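PDB 1XI1: DNA polymerase from Bacillus phage phi29, which catalyses protein-primed replication of the viral DNA by strand displacement, with high processivity and fidelity, and in its natural form also has a 3'-5' exonuclease activity. Local coordinates for residues Gly245-Val250 with His485-Lys490; Ala445-Asp450 with Pro468-Asp473; Ile501-Met506 with Ile524-Lys529. The protein carries 2 engineered substitutions. All coordinates share one frame; numbering follows the deposited sequence.

Contact 1: residues Gly245-Val250 with His485-Lys490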
loop_
_atom_site.group_PDB
_atom_site.type_symbol
_atom_site.label_atom_id
_atom_site.label_comp_id
_atom_site.label_asym_id
_atom_site.label_seq_id
_atom_site.Cartn_x
_atom_site.Cartn_y
_atom_site.Cartn_z
ATOM N N GLY C 245 -10.316 -17.965 -20.524
ATOM C CA GLY C 245 -9.277 -16.959 -20.596
ATOM C C GLY C 245 -8.114 -17.367 -19.716
ATOM O O GLY C 245 -8.229 -18.318 -18.944
ATOM N N MET C 246 -6.996 -16.657 -19.828
ATOM C CA MET C 246 -5.815 -16.957 -19.029
ATOM C C MET C 246 -5.329 -15.671 -18.378
ATOM O O MET C 246 -5.646 -14.574 -18.837
ATOM C CB MET C 246 -4.686 -17.493 -19.906
ATOM C CG MET C 246 -5.134 -18.123 -21.190
ATOM S SD MET C 246 -3.749 -18.257 -22.315
ATOM C CE MET C 246 -2.682 -19.356 -21.411
ATOM N N VAL C 247 -4.531 -15.814 -17.328
ATOM C CA VAL C 247 -3.993 -14.674 -16.614
ATOM C C VAL C 247 -2.497 -14.866 -16.390
ATOM O O VAL C 247 -2.048 -15.906 -15.892
ATOM C CB VAL C 247 -4.689 -14.504 -15.248
ATOM C CG1 VAL C 247 -4.037 -13.367 -14.466
ATOM C CG2 VAL C 247 -6.177 -14.227 -15.452
ATOM N N PHE C 248 -1.720 -13.859 -16.767
ATOM C CA PHE C 248 -0.281 -13.927 -16.590
ATOM C C PHE C 248 0.142 -12.821 -15.629
ATOM O O PHE C 248 -0.301 -11.677 -15.753
ATOM C CB PHE C 248 0.432 -13.759 -17.939
ATOM C CG PHE C 248 0.116 -14.842 -18.948
ATOM C CD1 PHE C 248 -1.032 -14.774 -19.730
ATOM C CD2 PHE C 248 0.994 -15.911 -19.135
ATOM C CE1 PHE C 248 -1.311 -15.763 -20.701
ATOM C CE2 PHE C 248 0.730 -16.899 -20.094
ATOM C CZ PHE C 248 -0.427 -16.821 -20.882
ATOM N N ASP C 249 0.988 -13.174 -14.666
ATOM C CA ASP C 249 1.484 -12.235 -13.662
ATOM C C ASP C 249 3.007 -12.213 -13.717
ATOM O O ASP C 249 3.629 -13.263 -13.830
ATOM C CB ASP C 249 1.050 -12.678 -12.257
ATOM C CG ASP C 249 -0.339 -12.200 -11.888
ATOM O OD1 ASP C 249 -1.245 -12.286 -12.745
ATOM O OD2 ASP C 249 -0.532 -11.751 -10.732
ATOM N N VAL C 250 3.607 -11.029 -13.625
ATOM C CA VAL C 250 5.063 -10.922 -13.652
ATOM C C VAL C 250 5.638 -11.399 -12.317
ATOM O O VAL C 250 5.114 -11.046 -11.266
ATOM C CB VAL C 250 5.500 -9.474 -13.876
ATOM C CG1 VAL C 250 7.016 -9.361 -13.766
ATOM C CG2 VAL C 250 5.045 -9.012 -15.236
ATOM N N HIS C 485 2.339 -17.954 -15.801
ATOM C CA HIS C 485 0.960 -18.282 -16.148
ATOM C C HIS C 485 0.317 -18.574 -14.802
ATOM O O HIS C 485 0.678 -19.547 -14.151
ATOM C CB HIS C 485 0.950 -19.509 -17.048
ATOM C CG HIS C 485 -0.424 -19.971 -17.418
ATOM N ND1 HIS C 485 -1.375 -19.132 -17.963
ATOM C CD2 HIS C 485 -1.006 -21.190 -17.333
ATOM C CE1 HIS C 485 -2.481 -19.815 -18.198
ATOM N NE2 HIS C 485 -2.283 -21.066 -17.825
ATOM N N GLU C 486 -0.603 -17.712 -14.366
ATOM C CA GLU C 486 -1.227 -17.860 -13.046
ATOM C C GLU C 486 -2.571 -18.561 -12.943
ATOM O O GLU C 486 -2.969 -18.988 -11.855
ATOM C CB GLU C 486 -1.359 -16.506 -12.367
ATOM C CG GLU C 486 -0.159 -16.157 -11.507
ATOM C CD GLU C 486 -0.501 -15.114 -10.467
ATOM O OE1 GLU C 486 -1.702 -14.844 -10.274
ATOM O OE2 GLU C 486 0.415 -14.562 -9.829
ATOM N N SER C 487 -3.295 -18.671 -14.044
ATOM C CA SER C 487 -4.572 -19.369 -13.982
ATOM C C SER C 487 -5.279 -19.348 -15.296
ATOM O O SER C 487 -4.911 -18.607 -16.200
ATOM C CB SER C 487 -5.482 -18.736 -12.923
ATOM O OG SER C 487 -5.494 -17.327 -13.047
ATOM N N THR C 488 -6.286 -20.171 -15.431
ATOM C CA THR C 488 -7.116 -20.201 -16.615
ATOM C C THR C 488 -8.522 -20.200 -16.065
ATOM O O THR C 488 -8.774 -20.854 -15.051
ATOM C CB THR C 488 -6.892 -21.482 -17.457
ATOM O OG1 THR C 488 -5.478 -21.672 -17.642
ATOM C CG2 THR C 488 -7.578 -21.371 -18.799
ATOM N N PHE C 489 -9.435 -19.474 -16.706
ATOM C CA PHE C 489 -10.810 -19.426 -16.237
ATOM C C PHE C 489 -11.773 -19.890 -17.327
ATOM O O PHE C 489 -11.516 -19.722 -18.524
ATOM C CB PHE C 489 -11.168 -18.001 -15.746
ATOM C CG PHE C 489 -11.042 -16.918 -16.799
ATOM C CD1 PHE C 489 -11.966 -16.843 -17.826
ATOM C CD2 PHE C 489 -10.046 -15.939 -16.723
ATOM C CE1 PHE C 489 -11.929 -15.832 -18.749
ATOM C CE2 PHE C 489 -10.000 -14.906 -17.656
ATOM C CZ PHE C 489 -10.953 -14.861 -18.673
ATOM N N LYS C 490 -12.865 -20.512 -16.902
ATOM C CA LYS C 490 -13.884 -20.969 -17.827
ATOM C C LYS C 490 -14.765 -19.820 -18.351
ATOM O O LYS C 490 -15.255 -19.881 -19.465
ATOM C CB LYS C 490 -14.778 -21.994 -17.134
ATOM C CG LYS C 490 -15.885 -22.508 -18.021
ATOM C CD LYS C 490 -16.741 -23.530 -17.296
ATOM C CE LYS C 490 -17.841 -24.045 -18.220
ATOM N NZ LYS C 490 -17.276 -24.605 -19.496
#

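Contact 2: residues Ala445-Asp450 with Pro468-Asp473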
loop_
_atom_site.group_PDB
_atom_site.type_symbol
_atom_site.label_atom_id
_atom_site.label_comp_id
_atom_site.label_asym_id
_atom_site.label_seq_id
_atom_site.Cartn_x
_atom_site.Cartn_y
_atom_site.Cartn_z
ATOM N N ALA C 445 0.937 -6.737 -23.389
ATOM C CA ALA C 445 -0.487 -6.697 -23.703
ATOM C C ALA C 445 -0.680 -6.269 -25.141
ATOM O O ALA C 445 -1.537 -6.796 -25.853
ATOM C CB ALA C 445 -1.208 -5.718 -22.778
ATOM N N GLN C 446 0.113 -5.301 -25.574
ATOM C CA GLN C 446 -0.005 -4.842 -26.945
ATOM C C GLN C 446 0.425 -5.956 -27.901
ATOM O O GLN C 446 -0.093 -6.056 -29.009
ATOM C CB GLN C 446 0.840 -3.583 -27.157
ATOM C CG GLN C 446 0.663 -2.917 -28.528
ATOM C CD GLN C 446 -0.764 -2.432 -28.792
ATOM O OE1 GLN C 446 -1.320 -1.623 -28.036
ATOM N NE2 GLN C 446 -1.358 -2.920 -29.879
ATOM N N ALA C 447 1.356 -6.807 -27.475
ATOM C CA ALA C 447 1.810 -7.909 -28.327
ATOM C C ALA C 447 0.725 -8.990 -28.445
ATOM O O ALA C 447 0.774 -9.843 -29.336
ATOM C CB ALA C 447 3.077 -8.510 -27.765
ATOM N N CYS C 448 -0.246 -8.949 -27.533
ATOM C CA CYS C 448 -1.357 -9.892 -27.524
ATOM C C CYS C 448 -2.616 -9.085 -27.750
ATOM O O CYS C 448 -3.685 -9.450 -27.276
ATOM C CB CYS C 448 -1.481 -10.585 -26.167
ATOM S SG CYS C 448 -0.025 -11.462 -25.622
ATOM N N TYR C 449 -2.493 -7.985 -28.477
ATOM C CA TYR C 449 -3.640 -7.124 -28.709
ATOM C C TYR C 449 -4.916 -7.854 -29.106
ATOM O O TYR C 449 -5.996 -7.496 -28.647
ATOM C CB TYR C 449 -3.318 -6.077 -29.773
ATOM C CG TYR C 449 -4.385 -5.014 -29.881
ATOM C CD1 TYR C 449 -4.652 -4.165 -28.811
ATOM C CD2 TYR C 449 -5.133 -4.862 -31.047
ATOM C CE1 TYR C 449 -5.639 -3.189 -28.895
ATOM C CE2 TYR C 449 -6.129 -3.886 -31.145
ATOM C CZ TYR C 449 -6.375 -3.053 -30.064
ATOM O OH TYR C 449 -7.350 -2.084 -30.146
ATOM N N ASP C 450 -4.788 -8.863 -29.965
ATOM C CA ASP C 450 -5.939 -9.634 -30.435
ATOM C C ASP C 450 -6.768 -10.330 -29.350
ATOM O O ASP C 450 -7.991 -10.385 -29.444
ATOM C CB ASP C 450 -5.488 -10.678 -31.469
ATOM C CG ASP C 450 -5.161 -10.062 -32.821
ATOM O OD1 ASP C 450 -5.584 -8.907 -33.072
ATOM O OD2 ASP C 450 -4.496 -10.738 -33.639
ATOM N N PRO C 468 0.084 -17.358 -25.832
ATOM C CA PRO C 468 0.415 -16.776 -27.136
ATOM C C PRO C 468 1.847 -17.063 -27.576
ATOM O O PRO C 468 2.763 -17.147 -26.761
ATOM C CB PRO C 468 0.146 -15.289 -26.926
ATOM C CG PRO C 468 -1.004 -15.306 -25.966
ATOM C CD PRO C 468 -0.558 -16.364 -24.959
ATOM N N ASP C 469 2.029 -17.221 -28.879
ATOM C CA ASP C 469 3.341 -17.515 -29.430
ATOM C C ASP C 469 4.334 -16.394 -29.115
ATOM O O ASP C 469 5.477 -16.656 -28.731
ATOM C CB ASP C 469 3.233 -17.708 -30.948
ATOM C CG ASP C 469 3.907 -18.983 -31.424
ATOM O OD1 ASP C 469 5.106 -19.185 -31.120
ATOM O OD2 ASP C 469 3.232 -19.783 -32.112
ATOM N N VAL C 470 3.894 -15.148 -29.269
ATOM C CA VAL C 470 4.763 -13.999 -29.016
ATOM C C VAL C 470 5.196 -13.862 -27.563
ATOM O O VAL C 470 6.111 -13.094 -27.260
ATOM C CB VAL C 470 4.088 -12.657 -29.443
ATOM C CG1 VAL C 470 3.838 -12.647 -30.935
ATOM C CG2 VAL C 470 2.780 -12.459 -28.690
ATOM N N ILE C 471 4.550 -14.611 -26.672
ATOM C CA ILE C 471 4.843 -14.550 -25.236
ATOM C C ILE C 471 5.609 -15.752 -24.695
ATOM O O ILE C 471 6.141 -15.726 -23.587
ATOM C CB ILE C 471 3.539 -14.440 -24.436
ATOM C CG1 ILE C 471 2.743 -13.255 -24.923
ATOM C CG2 ILE C 471 3.829 -14.159 -22.998
ATOM C CD1 ILE C 471 3.431 -11.953 -24.588
ATOM N N LYS C 472 5.654 -16.805 -25.493
ATOM C CA LYS C 472 6.308 -18.038 -25.122
ATOM C C LYS C 472 7.688 -17.893 -24.518
ATOM O O LYS C 472 7.958 -18.448 -23.455
ATOM C CB LYS C 472 6.361 -18.947 -26.343
ATOM C CG LYS C 472 4.980 -19.354 -26.814
ATOM C CD LYS C 472 5.042 -20.278 -28.011
ATOM C CE LYS C 472 3.660 -20.818 -28.354
ATOM N NZ LYS C 472 3.698 -21.658 -29.581
ATOM N N ASP C 473 8.557 -17.151 -25.201
ATOM C CA ASP C 473 9.933 -16.936 -24.756
ATOM C C ASP C 473 10.112 -16.080 -23.496
ATOM O O ASP C 473 11.233 -15.913 -23.023
ATOM C CB ASP C 473 10.743 -16.322 -25.902
ATOM C CG ASP C 473 11.101 -17.335 -26.980
ATOM O OD1 ASP C 473 11.230 -16.948 -28.162
ATOM O OD2 ASP C 473 11.272 -18.520 -26.642
#

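Contact 3: residues Ile501-Met506 with Ile524-Lys529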
loop_
_atom_site.group_PDB
_atom_site.type_symbol
_atom_site.label_atom_id
_atom_site.label_comp_id
_atom_site.label_asym_id
_atom_site.label_seq_id
_atom_site.Cartn_x
_atom_site.Cartn_y
_atom_site.Cartn_z
ATOM N N ILE C 501 -15.082 -10.784 -12.190
ATOM C CA ILE C 501 -15.350 -12.095 -11.591
ATOM C C ILE C 501 -14.919 -13.224 -12.534
ATOM O O ILE C 501 -15.103 -13.127 -13.749
ATOM C CB ILE C 501 -16.840 -12.284 -11.333
ATOM C CG1 ILE C 501 -17.599 -12.014 -12.631
ATOM C CG2 ILE C 501 -17.307 -11.380 -10.193
ATOM C CD1 ILE C 501 -19.082 -12.204 -12.518
ATOM N N GLN C 502 -14.372 -14.302 -11.972
ATOM C CA GLN C 502 -13.918 -15.435 -12.779
ATOM C C GLN C 502 -14.224 -16.790 -12.137
ATOM O O GLN C 502 -14.334 -16.908 -10.910
ATOM C CB GLN C 502 -12.398 -15.345 -12.999
ATOM C CG GLN C 502 -11.874 -13.927 -13.273
ATOM C CD GLN C 502 -10.366 -13.874 -13.505
ATOM O OE1 GLN C 502 -9.602 -14.402 -12.705
ATOM N NE2 GLN C 502 -9.936 -13.229 -14.597
ATOM N N ASP C 503 -14.366 -17.806 -12.990
ATOM C CA ASP C 503 -14.556 -19.194 -12.555
ATOM C C ASP C 503 -13.229 -19.882 -12.896
ATOM O O ASP C 503 -12.975 -20.254 -14.049
ATOM C CB ASP C 503 -15.710 -19.873 -13.303
ATOM C CG ASP C 503 -17.062 -19.638 -12.639
ATOM O OD1 ASP C 503 -17.142 -19.675 -11.386
ATOM O OD2 ASP C 503 -18.053 -19.437 -13.374
ATOM N N ILE C 504 -12.389 -20.036 -11.879
ATOM C CA ILE C 504 -11.054 -20.615 -12.018
ATOM C C ILE C 504 -10.932 -22.126 -11.876
ATOM O O ILE C 504 -11.341 -22.700 -10.861
ATOM C CB ILE C 504 -10.092 -20.021 -10.967
ATOM C CG1 ILE C 504 -10.279 -18.500 -10.865
ATOM C CG2 ILE C 504 -8.650 -20.404 -11.299
ATOM C CD1 ILE C 504 -9.978 -17.729 -12.112
ATOM N N TYR C 505 -10.321 -22.762 -12.870
ATOM C CA TYR C 505 -10.121 -24.199 -12.832
ATOM C C TYR C 505 -9.186 -24.492 -11.663
ATOM O O TYR C 505 -8.041 -24.053 -11.662
ATOM C CB TYR C 505 -9.479 -24.684 -14.137
ATOM C CG TYR C 505 -10.326 -24.512 -15.387
ATOM C CD1 TYR C 505 -9.982 -23.578 -16.372
ATOM C CD2 TYR C 505 -11.468 -25.288 -15.586
ATOM C CE1 TYR C 505 -10.758 -23.423 -17.523
ATOM C CE2 TYR C 505 -12.249 -25.140 -16.732
ATOM C CZ TYR C 505 -11.893 -24.211 -17.692
ATOM O OH TYR C 505 -12.674 -24.059 -18.812
ATOM N N MET C 506 -9.660 -25.234 -10.669
ATOM C CA MET C 506 -8.833 -25.517 -9.504
ATOM C C MET C 506 -8.447 -26.990 -9.407
ATOM O O MET C 506 -9.221 -27.842 -8.988
ATOM C CB MET C 506 -9.546 -25.073 -8.226
ATOM C CG MET C 506 -8.792 -24.096 -7.360
ATOM S SD MET C 506 -7.962 -22.817 -8.323
ATOM C CE MET C 506 -9.015 -21.413 -8.002
ATOM N N ILE C 524 -14.232 -25.796 -9.806
ATOM C CA ILE C 524 -14.402 -24.568 -10.568
ATOM C C ILE C 524 -14.693 -23.487 -9.536
ATOM O O ILE C 524 -15.855 -23.206 -9.230
ATOM C CB ILE C 524 -15.600 -24.651 -11.563
ATOM C CG1 ILE C 524 -15.331 -25.715 -12.632
ATOM C CG2 ILE C 524 -15.843 -23.281 -12.218
ATOM C CD1 ILE C 524 -14.109 -25.449 -13.476
ATOM N N LYS C 525 -13.628 -22.895 -8.998
ATOM C CA LYS C 525 -13.756 -21.859 -7.986
ATOM C C LYS C 525 -14.191 -20.507 -8.512
ATOM O O LYS C 525 -13.647 -19.993 -9.492
ATOM C CB LYS C 525 -12.439 -21.679 -7.227
ATOM C CG LYS C 525 -12.498 -20.553 -6.211
ATOM C CD LYS C 525 -11.194 -20.390 -5.480
ATOM C CE LYS C 525 -11.317 -19.316 -4.423
ATOM N NZ LYS C 525 -10.033 -19.143 -3.700
ATOM N N PHE C 526 -15.180 -19.936 -7.842
ATOM C CA PHE C 526 -15.679 -18.621 -8.196
ATOM C C PHE C 526 -14.941 -17.597 -7.324
ATOM O O PHE C 526 -14.938 -17.701 -6.092
ATOM C CB PHE C 526 -17.172 -18.545 -7.922
ATOM C CG PHE C 526 -17.778 -17.217 -8.238
ATOM C CD1 PHE C 526 -17.885 -16.784 -9.556
ATOM C CD2 PHE C 526 -18.280 -16.412 -7.217
ATOM C CE1 PHE C 526 -18.499 -15.570 -9.859
ATOM C CE2 PHE C 526 -18.891 -15.203 -7.507
ATOM C CZ PHE C 526 -19.001 -14.778 -8.832
ATOM N N SER C 527 -14.297 -16.621 -7.952
ATOM C CA SER C 527 -13.585 -15.598 -7.185
ATOM C C SER C 527 -13.994 -14.215 -7.678
ATOM O O SER C 527 -14.220 -14.012 -8.875
ATOM C CB SER C 527 -12.065 -15.774 -7.306
ATOM O OG SER C 527 -11.617 -15.546 -8.628
ATOM N N VAL C 528 -14.111 -13.273 -6.747
ATOM C CA VAL C 528 -14.503 -11.912 -7.090
ATOM C C VAL C 528 -13.449 -10.907 -6.648
ATOM O O VAL C 528 -12.835 -11.037 -5.588
ATOM C CB VAL C 528 -15.864 -11.527 -6.441
ATOM C CG1 VAL C 528 -16.297 -10.145 -6.916
ATOM C CG2 VAL C 528 -16.924 -12.554 -6.794
ATOM N N LYS C 529 -13.235 -9.910 -7.495
ATOM C CA LYS C 529 -12.287 -8.851 -7.212
ATOM C C LYS C 529 -13.070 -7.566 -7.390
ATOM O O LYS C 529 -13.596 -7.294 -8.474
ATOM C CB LYS C 529 -11.111 -8.900 -8.196
ATOM C CG LYS C 529 -10.335 -10.215 -8.161
ATOM C CD LYS C 529 -9.882 -10.544 -6.748
ATOM C CE LYS C 529 -9.219 -11.902 -6.675
ATOM N NZ LYS C 529 -8.898 -12.237 -5.257
#

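Contact 1: residues Gly245-Val250 with His485-Lys490
Phe489 and Gly245 face each other at one end of an antiparallel pair of strands in the palm of this family B polymerase, and Glu486 meets Asp249, a ligand of the catalytic magnesium, at the other end. Strand 483-489 is the outermost strand of the five-stranded palm sheet on this side, and Thr488 bonds on to Tyr505, while strand 245-250 is backed on its other flank by strand 459-463. Backbone bonds run both ways between Gly245 and Phe489, then from Val247 N to Ser487 O, and finally from Glu486 N to Val247 O at 2.8 Å. Glu486 and Ser487 thus both lie opposite Val247, a classic beta bulge; beyond it the register slips by one, and Phe248 pairs with His485.

The Glu486 side chain can be traced outward. Its CB lies 3.6 Å from Val247 O, and its CG 3.8 Å from Asp249 CB. At CD it reaches 3.2 Å from Asp249 CG, where the two carboxylates stack with planes 27° apart. One carboxylate oxygen, OE2, stands 3.1 Å from Asp249 OD2, a meeting of two acceptors and not a hydrogen bond.

With CG set between its backbone N and carbonyl carbon (chi1 60°), Phe489 turns its ring back over the partner strand. Gly245 CA sits 3.5 Å from the ring centroid, 21° off the normal, a CH-pi contact made on the ring face.

On the sheet face of Met246, Phe248 and Thr488, the imidazole of His485 is pressed from two directions. Met246 crosses it at about a right angle, its CE 3.3 Å from His485 CE1. His485 ND1, buried without a polar partner in the model, lies over one face of the Phe248 ring, 3.7 Å above its plane.

Contact 2: residues Ala445-Asp450 with Pro468-Asp473
Near the C-terminal end of palm helix 427-447, Cys448 packs against Pro468, Val470 and Ile471 of the loop that leads from strand 459-463 towards strand 483-489. The thiol is the centre of the contact. With SG anti to its own carbonyl carbon (chi1 -57°), Cys448 directs the sulfur at the loop, where Cys448 SG lies 3.4 Å from Ile471 CG1 and 3.6 Å from Ile471 CD1. The proline ring adds a second wall, with Pro468 CG 4.0 Å from Cys448 SG.

Alongside, Val470 uses one branch, CG2, to reach the chain just before the cysteine: it is 3.4 Å from Ala447 O and 4.1 Å from Ala447 CB. The loop is drawn into a compact turn by its own backbone, Ile471 N bonding to Pro468 O at 3.1 Å, which probably helps bring Pro468 and Ile471 to the same sulfur. Leu462 of strand 459-463 also touches both Cys448 and Pro468, so the patch continues into the palm sheet.

Only 168 Å² is buried between the segments and no polar bond links them. The attachment is therefore one of shape and dispersion, with a sulfur lodged among aliphatic carbons.

Contact 3: residues Ile501-Met506 with Ile524-Lys529
Strands 501-506 and 524-529 run antiparallel, their axes 4.3 Å apart at closest approach and their directions 148° apart, with reciprocal backbone hydrogen bonds in the pairs Gln502-Ser527 and Ile504-Lys525. They belong to an antiparallel sheet of the palm, next to the sheet that carries the catalytic aspartates. The Gln502-Ser527 bonds are the straighter, both at 168° about the hydrogen, whereas Lys525 N meets Ile504 O at 138°.

On the face of Ile501, Asp503 and Tyr505, side chains of the two strands lie against one another. Ile501 and Val528 lie side by side, CG2 of Ile501 being 3.6 Å from Val528 CG2. The Phe526 ring reaches along the sheet to Ile501, its CE1 4.0 Å from Ile501 CB. Near the plane of that ring, at its edge, Asp503 OD1 stands 3.5 Å from Phe526 CD1, a placement consistent with attraction to the electropositive rim. The other oxygen of Asp503 is in a salt bridge with Arg491.

Ile524 divides its branches: CG2 lies 3.6 Å from Asp503 CB, while CD1 lies 3.4 Å from Tyr505 CD2, the two side chains side by side; the tyrosine hydroxyl bonds to Glu244. On the side of Lys525, Met506, bent at chi2 and chi3, crosses the extended lysine chain, bringing its CE tightly to 3.5 Å from Lys525 CD.

In the fold
Contacts 1 and 3 are continuous, with centres 11 Å apart: Lys490 N lies 2.9 Å from Asp503 O and Thr488 O 3.3 Å from Tyr505 N, both probable hydrogen bonds, joining the outer strand of the palm sheet to the neighbouring sheet. Contact 2 meets contact 1 through packing of Phe248 CZ on Pro468 CD at 4.1 Å, but stays about 14 Å from contact 3 at the nearest atoms. The catalytic site lies at contact 1, where the side chain of Asp249 is about 4 Å from that of Asp458. Nearest atoms to the bound nucleic acid are about 11 Å away for contact 3, which includes the primer-stabilising Lys529, about 16 Å for contact 1 and about 27 Å for contact 2.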